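Local atomic coordinates of N-alpha-acetyltransferase 35, NatC auxiliary subunit (Saccharomyces cerevisiae, PDB entry 6YGA), a protein that serves as an auxiliary subunit of the NatC N-terminal acetyltransferase, which acetylates the N-terminal methionine of L-A virus Gag, and supports propagation of L-A and M viruses. Residues F328-E333 with I338-F343; C552-F557 with E634-N639; A90-R95 with G271-Y276. One frame throughout, in Å; residues are numbered along the deposited sequence.

Contact 1 of 3, residues F328-E333 with I338-F343; sequences FFNKLE and IARILF. With EDO (1,2-ethanediol), chain C.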
loop_
_atom_site.group_PDB
_atom_site.type_symbol
_atom_site.label_atom_id
_atom_site.label_comp_id
_atom_site.label_asym_id
_atom_site.label_seq_id
_atom_site.Cartn_x
_atom_site.Cartn_y
_atom_site.Cartn_z
ATOM N N PHE B 328 -3.631 -16.293 8.850
ATOM C CA PHE B 328 -4.702 -16.618 7.921
ATOM C C PHE B 328 -5.818 -15.584 7.825
ATOM O O PHE B 328 -6.522 -15.573 6.810
ATOM C CB PHE B 328 -5.337 -17.969 8.290
ATOM C CG PHE B 328 -4.495 -19.161 7.925
ATOM C CD1 PHE B 328 -4.535 -19.687 6.643
ATOM C CD2 PHE B 328 -3.672 -19.764 8.865
ATOM C CE1 PHE B 328 -3.767 -20.788 6.301
ATOM C CE2 PHE B 328 -2.900 -20.867 8.529
ATOM C CZ PHE B 328 -2.949 -21.379 7.245
ATOM N N PHE B 329 -6.006 -14.722 8.830
ATOM C CA PHE B 329 -7.186 -13.859 8.816
ATOM C C PHE B 329 -7.137 -12.846 7.682
ATOM O O PHE B 329 -8.187 -12.407 7.199
ATOM C CB PHE B 329 -7.348 -13.145 10.162
ATOM C CG PHE B 329 -6.734 -11.771 10.207
ATOM C CD1 PHE B 329 -5.371 -11.617 10.391
ATOM C CD2 PHE B 329 -7.522 -10.634 10.087
ATOM C CE1 PHE B 329 -4.798 -10.355 10.440
ATOM C CE2 PHE B 329 -6.957 -9.369 10.134
ATOM C CZ PHE B 329 -5.592 -9.229 10.313
ATOM N N ASN B 330 -5.938 -12.478 7.233
ATOM C CA ASN B 330 -5.750 -11.452 6.216
ATOM C C ASN B 330 -4.949 -11.982 5.032
ATOM O O ASN B 330 -4.317 -11.206 4.312
ATOM C CB ASN B 330 -5.059 -10.232 6.834
ATOM C CG ASN B 330 -5.181 -8.984 5.981
ATOM O OD1 ASN B 330 -6.174 -8.791 5.282
ATOM N ND2 ASN B 330 -4.160 -8.136 6.023
ATOM N N LYS B 331 -4.971 -13.294 4.813
ATOM C CA LYS B 331 -4.058 -13.942 3.878
ATOM C C LYS B 331 -4.691 -14.272 2.536
ATOM O O LYS B 331 -4.047 -14.104 1.499
ATOM C CB LYS B 331 -3.502 -15.227 4.501
ATOM C CG LYS B 331 -2.391 -15.891 3.708
ATOM C CD LYS B 331 -1.236 -14.928 3.449
ATOM C CE LYS B 331 -0.615 -14.397 4.740
ATOM N NZ LYS B 331 -0.004 -15.461 5.584
ATOM N N LEU B 332 -5.932 -14.760 2.535
ATOM C CA LEU B 332 -6.559 -15.172 1.285
ATOM C C LEU B 332 -6.966 -13.967 0.447
ATOM O O LEU B 332 -6.824 -13.981 -0.782
ATOM C CB LEU B 332 -7.754 -16.069 1.587
ATOM C CG LEU B 332 -7.335 -17.374 2.265
ATOM C CD1 LEU B 332 -8.550 -18.172 2.659
ATOM C CD2 LEU B 332 -6.441 -18.183 1.340
ATOM N N GLU B 333 -7.471 -12.917 1.089
ATOM C CA GLU B 333 -7.734 -11.659 0.407
ATOM C C GLU B 333 -7.616 -10.528 1.416
ATOM O O GLU B 333 -7.746 -10.732 2.627
ATOM C CB GLU B 333 -9.111 -11.648 -0.271
ATOM C CG GLU B 333 -10.288 -11.705 0.685
ATOM C CD GLU B 333 -11.624 -11.711 -0.034
ATOM O OE1 GLU B 333 -11.639 -11.890 -1.270
ATOM O OE2 GLU B 333 -12.662 -11.534 0.638
ATOM N N ILE B 338 -10.904 -0.831 7.872
ATOM C CA ILE B 338 -11.366 -0.648 9.247
ATOM C C ILE B 338 -11.031 -1.878 10.080
ATOM O O ILE B 338 -10.514 -1.772 11.199
ATOM C CB ILE B 338 -12.874 -0.342 9.277
ATOM C CG1 ILE B 338 -13.178 0.989 8.579
ATOM C CG2 ILE B 338 -13.381 -0.313 10.709
ATOM C CD1 ILE B 338 -12.595 2.201 9.270
ATOM N N ALA B 339 -11.306 -3.067 9.540
ATOM C CA ALA B 339 -10.968 -4.293 10.255
ATOM C C ALA B 339 -9.461 -4.442 10.412
ATOM O O ALA B 339 -8.986 -4.983 11.417
ATOM C CB ALA B 339 -11.555 -5.505 9.532
ATOM N N ARG B 340 -8.689 -3.968 9.432
ATOM C CA ARG B 340 -7.238 -4.102 9.517
ATOM C C ARG B 340 -6.650 -3.146 10.548
ATOM O O ARG B 340 -5.654 -3.470 11.202
ATOM C CB ARG B 340 -6.603 -3.884 8.145
ATOM C CG ARG B 340 -6.924 -4.994 7.161
ATOM C CD ARG B 340 -6.017 -4.979 5.942
ATOM N NE ARG B 340 -6.289 -3.855 5.052
ATOM C CZ ARG B 340 -5.499 -2.793 4.922
ATOM N NH1 ARG B 340 -4.378 -2.706 5.626
ATOM N NH2 ARG B 340 -5.827 -1.822 4.081
ATOM N N ILE B 341 -7.237 -1.959 10.702
ATOM C CA ILE B 341 -6.831 -1.087 11.800
ATOM C C ILE B 341 -7.308 -1.658 13.125
ATOM O O ILE B 341 -6.615 -1.569 14.146
ATOM C CB ILE B 341 -7.367 0.339 11.586
ATOM C CG1 ILE B 341 -6.889 0.901 10.248
ATOM C CG2 ILE B 341 -6.945 1.251 12.737
ATOM C CD1 ILE B 341 -7.474 2.266 9.919
ATOM N N LEU B 342 -8.497 -2.261 13.125
ATOM C CA LEU B 342 -9.119 -2.691 14.371
ATOM C C LEU B 342 -8.325 -3.810 15.036
ATOM O O LEU B 342 -8.176 -3.825 16.265
ATOM C CB LEU B 342 -10.558 -3.133 14.103
ATOM C CG LEU B 342 -11.459 -3.264 15.329
ATOM C CD1 LEU B 342 -11.580 -1.923 16.024
ATOM C CD2 LEU B 342 -12.826 -3.788 14.922
ATOM N N PHE B 343 -7.791 -4.740 14.241
ATOM C CA PHE B 343 -7.148 -5.922 14.811
ATOM C C PHE B 343 -5.980 -5.583 15.734
ATOM O O PHE B 343 -5.995 -6.038 16.891
ATOM C CB PHE B 343 -6.735 -6.877 13.685
ATOM C CG PHE B 343 -5.708 -7.884 14.101
ATOM C CD1 PHE B 343 -6.044 -8.941 14.935
ATOM C CD2 PHE B 343 -4.404 -7.774 13.660
ATOM C CE1 PHE B 343 -5.093 -9.862 15.320
ATOM C CE2 PHE B 343 -3.448 -8.692 14.039
ATOM C CZ PHE B 343 -3.792 -9.739 14.869
HETATM C C1 EDO C . -0.090 -19.521 5.953
HETATM O O1 EDO C . 0.337 -18.441 5.115
HETATM C C2 EDO C . 0.926 -20.655 5.875
HETATM O O2 EDO C . 0.560 -21.694 6.792
#
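Phe329 and Asn330, in the loop that joins helix 319-328 to helix 337-347, pack against Phe343 and Arg340 on the second of these helices. The two phenylalanine rings come together obliquely: their centroids are 4.8 Å apart, their planes stand at 39°, and Phe329 CZ lies 3.8 Å from Phe343 CD2. Phe329 CE1 reaches over one face of the Phe343 ring, toward its rim, while CB of Asn330 lies over the centre of one face of the Phe329 ring. Aromatic neighbours extend the cluster, since Phe329 also meets Phe325 and Phe343 meets Phe347, and Ile310 of helix 298-311 touches both rings. This is the inside of a helix-loop-helix turn in the helical NAA35-like, TPR-repeat family region, and its polar half ties the loop to the start of the next helix and to Cys402 and Asp176. Asn330 has CG anti to the backbone N (chi1 -163°), which brings the amide against the Arg340 side chain, with ND2 3.7 Å from CD. Amide and guanidinium planes are almost parallel, yet the two groups bond to other partners: Asn330 OD1 accepts from Arg335 N and its ND2 gives to Cys402 O, whereas Arg340 NE gives to Arg335 O and NH2 forms a salt bridge with Asp176. Away from helix 337-347, Lys331 curls back through three successive bends so that NZ reaches both Lys327 O and a bound 1,2-ethanediol, bonding to its O1 at 3.0 Å. The C1 atom of the diol sits over a face of Phe328, 3.6 Å from CZ, and the molecule is held further by Glu544.

Contact 2 of 3, residues C552-F557 with E634-N639; sequences CLIEVF and ETEVRN. With EDO (1,2-ethanediol), chain Y.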
loop_
_atom_site.group_PDB
_atom_site.type_symbol
_atom_site.label_atom_id
_atom_site.label_comp_id
_atom_site.label_asym_id
_atom_site.label_seq_id
_atom_site.Cartn_x
_atom_site.Cartn_y
_atom_site.Cartn_z
ATOM N N CYS B 552 8.865 -25.748 -4.351
ATOM C CA CYS B 552 10.000 -25.009 -4.898
ATOM C C CYS B 552 10.831 -25.886 -5.824
ATOM O O CYS B 552 11.235 -25.450 -6.909
ATOM C CB CYS B 552 10.871 -24.469 -3.765
ATOM S SG CYS B 552 10.038 -23.310 -2.672
ATOM N N LEU B 553 11.107 -27.123 -5.406
ATOM C CA LEU B 553 11.871 -28.034 -6.250
ATOM C C LEU B 553 11.141 -28.298 -7.557
ATOM O O LEU B 553 11.749 -28.304 -8.633
ATOM C CB LEU B 553 12.138 -29.340 -5.503
ATOM C CG LEU B 553 13.178 -30.289 -6.100
ATOM C CD1 LEU B 553 14.449 -29.529 -6.441
ATOM C CD2 LEU B 553 13.483 -31.422 -5.126
ATOM N N ILE B 554 9.826 -28.517 -7.481
ATOM C CA ILE B 554 9.031 -28.718 -8.687
ATOM C C ILE B 554 9.182 -27.530 -9.627
ATOM O O ILE B 554 9.324 -27.696 -10.844
ATOM C CB ILE B 554 7.561 -28.971 -8.311
ATOM C CG1 ILE B 554 7.415 -30.376 -7.724
ATOM C CG2 ILE B 554 6.646 -28.768 -9.513
ATOM C CD1 ILE B 554 6.090 -30.625 -7.062
ATOM N N GLU B 555 9.183 -26.315 -9.074
ATOM C CA GLU B 555 9.386 -25.127 -9.897
ATOM C C GLU B 555 10.789 -25.097 -10.494
ATOM O O GLU B 555 10.964 -24.739 -11.665
ATOM C CB GLU B 555 9.124 -23.874 -9.064
ATOM C CG GLU B 555 7.688 -23.738 -8.567
ATOM C CD GLU B 555 6.770 -23.070 -9.579
ATOM O OE1 GLU B 555 7.032 -23.165 -10.798
ATOM O OE2 GLU B 555 5.785 -22.437 -9.150
ATOM N N VAL B 556 11.801 -25.475 -9.707
ATOM C CA VAL B 556 13.178 -25.483 -10.199
ATOM C C VAL B 556 13.331 -26.476 -11.349
ATOM O O VAL B 556 13.940 -26.168 -12.380
ATOM C CB VAL B 556 14.157 -25.785 -9.048
ATOM C CG1 VAL B 556 15.555 -26.071 -9.580
ATOM C CG2 VAL B 556 14.196 -24.618 -8.066
ATOM N N PHE B 557 12.773 -27.680 -11.194
ATOM C CA PHE B 557 12.814 -28.653 -12.285
ATOM C C PHE B 557 12.109 -28.122 -13.530
ATOM O O PHE B 557 12.606 -28.286 -14.650
ATOM C CB PHE B 557 12.185 -29.974 -11.843
ATOM C CG PHE B 557 13.156 -30.932 -11.220
ATOM C CD1 PHE B 557 14.103 -31.580 -11.995
ATOM C CD2 PHE B 557 13.116 -31.194 -9.861
ATOM C CE1 PHE B 557 14.998 -32.468 -11.426
ATOM C CE2 PHE B 557 14.007 -32.080 -9.286
ATOM C CZ PHE B 557 14.949 -32.718 -10.070
ATOM N N GLU B 634 5.492 -35.061 -11.751
ATOM C CA GLU B 634 4.197 -35.714 -11.582
ATOM C C GLU B 634 4.138 -36.502 -10.280
ATOM O O GLU B 634 3.121 -36.474 -9.577
ATOM C CB GLU B 634 3.909 -36.628 -12.774
ATOM C CG GLU B 634 4.014 -35.942 -14.126
ATOM C CD GLU B 634 3.674 -36.867 -15.278
ATOM O OE1 GLU B 634 2.977 -37.876 -15.044
ATOM O OE2 GLU B 634 4.103 -36.586 -16.416
ATOM N N THR B 635 5.217 -37.213 -9.941
ATOM C CA THR B 635 5.220 -38.015 -8.722
ATOM C C THR B 635 5.183 -37.130 -7.483
ATOM O O THR B 635 4.430 -37.398 -6.539
ATOM C CB THR B 635 6.448 -38.926 -8.695
ATOM O OG1 THR B 635 6.385 -39.838 -9.799
ATOM C CG2 THR B 635 6.500 -39.720 -7.402
ATOM N N GLU B 636 5.983 -36.060 -7.476
ATOM C CA GLU B 636 6.045 -35.186 -6.311
ATOM C C GLU B 636 4.765 -34.374 -6.145
ATOM O O GLU B 636 4.364 -34.083 -5.012
ATOM C CB GLU B 636 7.257 -34.261 -6.413
ATOM C CG GLU B 636 7.647 -33.600 -5.102
ATOM C CD GLU B 636 8.154 -34.595 -4.072
ATOM O OE1 GLU B 636 8.470 -35.745 -4.443
ATOM O OE2 GLU B 636 8.238 -34.221 -2.884
ATOM N N VAL B 637 4.107 -34.009 -7.248
ATOM C CA VAL B 637 2.831 -33.307 -7.141
ATOM C C VAL B 637 1.811 -34.170 -6.407
ATOM O O VAL B 637 1.114 -33.694 -5.505
ATOM C CB VAL B 637 2.330 -32.876 -8.533
ATOM C CG1 VAL B 637 0.834 -32.625 -8.507
ATOM C CG2 VAL B 637 3.057 -31.616 -8.984
ATOM N N ARG B 638 1.734 -35.457 -6.751
ATOM C CA ARG B 638 0.775 -36.328 -6.078
ATOM C C ARG B 638 1.125 -36.506 -4.605
ATOM O O ARG B 638 0.232 -36.566 -3.751
ATOM C CB ARG B 638 0.701 -37.681 -6.782
ATOM C CG ARG B 638 0.257 -37.588 -8.227
ATOM C CD ARG B 638 -0.042 -38.961 -8.792
ATOM N NE ARG B 638 -0.428 -38.898 -10.197
ATOM C CZ ARG B 638 0.403 -39.130 -11.208
ATOM N NH1 ARG B 638 1.667 -39.445 -10.969
ATOM N NH2 ARG B 638 -0.033 -39.052 -12.458
ATOM N N ASN B 639 2.419 -36.589 -4.282
ATOM C CA ASN B 639 2.815 -36.672 -2.880
ATOM C C ASN B 639 2.451 -35.396 -2.133
ATOM O O ASN B 639 2.019 -35.447 -0.975
ATOM C CB ASN B 639 4.313 -36.953 -2.762
ATOM C CG ASN B 639 4.690 -38.333 -3.263
ATOM O OD1 ASN B 639 3.866 -39.249 -3.282
ATOM N ND2 ASN B 639 5.944 -38.491 -3.668
HETATM C C1 EDO Y . 6.054 -33.592 1.361
HETATM O O1 EDO Y . 5.240 -32.724 2.157
HETATM C C2 EDO Y . 5.469 -33.726 -0.039
HETATM O O2 EDO Y . 6.181 -34.757 -0.732
#
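Helix 511-564 passes helix 619-653 with the two segments running in roughly opposite directions, and their backbones come closest at Ile554 and Glu636, whose CA atoms are 7.5 Å apart. One side chain does the reaching from the first helix. Ile554 has CG1 beside the backbone N and CD1 extended beyond it (chi2 168°), and this drives the CD1 methyl across the gap between the helices. It ends against two consecutive residues of the other helix: CD1 lies 3.7 Å from Val637 CG2, meeting that side chain at about a right angle, and 3.9 Å from Glu636 CB. CG1 of Ile554 follows behind it at 4.1 Å from the same Glu636 CB, so it is the aliphatic base of the glutamate, CB and CG, that adds to the apolar patch. From there the Glu636 chain bends at chi2 (67°) and lifts its carboxylate out of the isoleucine's way. OE2 then accepts a hydrogen bond from Ser550 on helix 511-564, one turn before Ile554, and a second, 3.0 Å long, from O2 of a 1,2-ethanediol, probably from the crystallisation liquor, that is also bonded to Ser643 and lies 3.5 Å from Asn639 CB. This is antiparallel helix-helix packing within the helical NAA35-like, TPR-repeat family region, and the bundle continues around it: Val637 also touches Ser686 of helix 668-701, and Phe557 packs edge-to-face on Phe613. The chemistry is therefore divided along one glutamate. Its methylene groups share in a small apolar seam held by van der Waals contact, while its carboxylate oxygen OE2 bridges the two helices through Ser550, a bond that would help to keep it charged.

Contact 3 of 3, residues A90-R95 with G271-Y276; sequences AAIADR and GAFSTY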
loop_
_atom_site.group_PDB
_atom_site.type_symbol
_atom_site.label_atom_id
_atom_site.label_comp_id
_atom_site.label_asym_id
_atom_site.label_seq_id
_atom_site.Cartn_x
_atom_site.Cartn_y
_atom_site.Cartn_z
ATOM N N ALA B 90 -34.516 10.573 1.327
ATOM C CA ALA B 90 -34.045 9.198 1.192
ATOM C C ALA B 90 -32.926 9.094 0.164
ATOM O O ALA B 90 -31.970 8.336 0.354
ATOM C CB ALA B 90 -35.208 8.278 0.821
ATOM N N ALA B 91 -33.022 9.852 -0.933
ATOM C CA ALA B 91 -31.963 9.820 -1.938
ATOM C C ALA B 91 -30.688 10.473 -1.421
ATOM O O ALA B 91 -29.581 10.023 -1.739
ATOM C CB ALA B 91 -32.434 10.500 -3.223
ATOM N N ILE B 92 -30.823 11.541 -0.631
ATOM C CA ILE B 92 -29.657 12.185 -0.029
ATOM C C ILE B 92 -28.955 11.226 0.926
ATOM O O ILE B 92 -27.731 11.054 0.872
ATOM C CB ILE B 92 -30.075 13.486 0.680
ATOM C CG1 ILE B 92 -30.436 14.572 -0.335
ATOM C CG2 ILE B 92 -28.971 13.989 1.591
ATOM C CD1 ILE B 92 -30.968 15.843 0.301
ATOM N N ALA B 93 -29.720 10.583 1.811
ATOM C CA ALA B 93 -29.118 9.660 2.767
ATOM C C ALA B 93 -28.488 8.467 2.060
ATOM O O ALA B 93 -27.416 7.998 2.456
ATOM C CB ALA B 93 -30.162 9.194 3.780
ATOM N N ASP B 94 -29.136 7.968 1.006
ATOM C CA ASP B 94 -28.600 6.816 0.288
ATOM C C ASP B 94 -27.243 7.126 -0.329
ATOM O O ASP B 94 -26.290 6.353 -0.178
ATOM C CB ASP B 94 -29.584 6.366 -0.787
ATOM C CG ASP B 94 -28.939 5.477 -1.822
ATOM O OD1 ASP B 94 -28.503 4.365 -1.462
ATOM O OD2 ASP B 94 -28.864 5.894 -2.997
ATOM N N ARG B 95 -27.136 8.253 -1.037
ATOM C CA ARG B 95 -25.875 8.589 -1.689
ATOM C C ARG B 95 -24.776 8.842 -0.665
ATOM O O ARG B 95 -23.610 8.504 -0.899
ATOM C CB ARG B 95 -26.059 9.801 -2.601
ATOM C CG ARG B 95 -24.757 10.354 -3.151
ATOM C CD ARG B 95 -24.962 11.060 -4.474
ATOM N NE ARG B 95 -23.708 11.616 -4.969
ATOM C CZ ARG B 95 -23.535 12.109 -6.191
ATOM N NH1 ARG B 95 -24.539 12.115 -7.057
ATOM N NH2 ARG B 95 -22.354 12.592 -6.548
ATOM N N GLY B 271 -27.028 19.521 -7.039
ATOM C CA GLY B 271 -26.144 20.351 -6.251
ATOM C C GLY B 271 -25.979 19.916 -4.812
ATOM O O GLY B 271 -25.203 20.544 -4.078
ATOM N N ALA B 272 -26.690 18.871 -4.380
ATOM C CA ALA B 272 -26.509 18.360 -3.026
ATOM C C ALA B 272 -25.107 17.796 -2.835
ATOM O O ALA B 272 -24.503 17.954 -1.767
ATOM C CB ALA B 272 -27.560 17.294 -2.720
ATOM N N PHE B 273 -24.576 17.134 -3.859
ATOM C CA PHE B 273 -23.219 16.602 -3.846
ATOM C C PHE B 273 -22.456 17.237 -4.998
ATOM O O PHE B 273 -22.872 17.129 -6.156
ATOM C CB PHE B 273 -23.223 15.077 -3.972
ATOM C CG PHE B 273 -23.986 14.379 -2.882
ATOM C CD1 PHE B 273 -25.362 14.235 -2.964
ATOM C CD2 PHE B 273 -23.328 13.865 -1.778
ATOM C CE1 PHE B 273 -26.069 13.593 -1.963
ATOM C CE2 PHE B 273 -24.028 13.220 -0.773
ATOM C CZ PHE B 273 -25.401 13.085 -0.865
ATOM N N SER B 274 -21.346 17.899 -4.682
ATOM C CA SER B 274 -20.593 18.623 -5.696
ATOM C C SER B 274 -19.157 18.795 -5.224
ATOM O O SER B 274 -18.803 18.451 -4.093
ATOM C CB SER B 274 -21.236 19.982 -5.998
ATOM O OG SER B 274 -21.197 20.828 -4.862
ATOM N N THR B 275 -18.329 19.331 -6.121
ATOM C CA THR B 275 -16.970 19.736 -5.800
ATOM C C THR B 275 -16.903 21.164 -5.265
ATOM O O THR B 275 -15.824 21.767 -5.263
ATOM C CB THR B 275 -16.070 19.591 -7.031
ATOM O OG1 THR B 275 -16.658 20.283 -8.139
ATOM C CG2 THR B 275 -15.894 18.124 -7.396
ATOM N N TYR B 276 -18.038 21.707 -4.812
ATOM C CA TYR B 276 -18.091 23.087 -4.336
ATOM C C TYR B 276 -17.122 23.318 -3.184
ATOM O O TYR B 276 -16.472 24.368 -3.109
ATOM C CB TYR B 276 -19.524 23.425 -3.913
ATOM C CG TYR B 276 -19.722 24.801 -3.307
ATOM C CD1 TYR B 276 -19.580 25.009 -1.940
ATOM C CD2 TYR B 276 -20.080 25.887 -4.098
ATOM C CE1 TYR B 276 -19.768 26.261 -1.381
ATOM C CE2 TYR B 276 -20.274 27.143 -3.546
ATOM C CZ TYR B 276 -20.115 27.323 -2.187
ATOM O OH TYR B 276 -20.305 28.570 -1.634
#
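Arg95 lies flat along the ring of Phe273, the side chain of a helix on the side chain of a loop. This is the tight part of the contact. The arginine has CG anti to the backbone N (chi1 171°) and stays extended as far as NE, which runs the chain antiparallel to the phenylalanine side chain, from above CZ to above CB. Its CG makes a CH-pi contact, 3.6 Å from the ring centroid and only 11° off the normal. Farther along, CD comes within 3.5 Å of Phe273 CD1 and NE within 3.5 Å of Phe273 CG. The guanidinium is nearly parallel to the ring, at 13°, but has gone past its centre: what its face covers is Phe273 CB, toward the rim of the group. At the edge of the same ring, close to its plane, the backbone O of Ile92 sits 3.5 Å from CZ, one turn before Arg95 on helix 85-104. The other side is looser. Ile92 CG2 stays 4.4 Å from Phe273 CZ, and Ala272, which points toward the helix, keeps its methyl farther off still. Arg95 is only partly buried, although Leu293 also touches it. Beyond Phe273 the loop leaves the helix altogether: Ser274 OG accepts from Tyr276 N at 3.3 Å in an ST turn at the approach to helix 276-280, and the Tyr276 ring stacks on His280 and takes a cation-pi contact from Arg118, which also shares backbone hydrogen bonding with Ala272. A loop phenylalanine with an extended arginine over one face, joined by a CH-pi contact, and a helix carbonyl at its edge is plain packing of a loop on the side of helix 85-104.

In the fold
The three contacts are spread along the elongated chain. Contact 1 lies near its middle, about 6 Å from the chain's centre, with contact 2 and contact 3 on opposite sides of that centre and 57 Å apart between their own centres. Contact 1 is 32 Å from contact 2 and 31 Å from contact 3, centre to centre, and the nearest atoms of each pair are still about 15 and 16 Å apart. Helix 668-701 connects two of them, touching Phe328 and Leu332 of contact 1 and Glu634 and Val637 of contact 2. No other subunit of the assembly touches any of the six segments, so all three contacts belong to the internal packing of this auxiliary subunit.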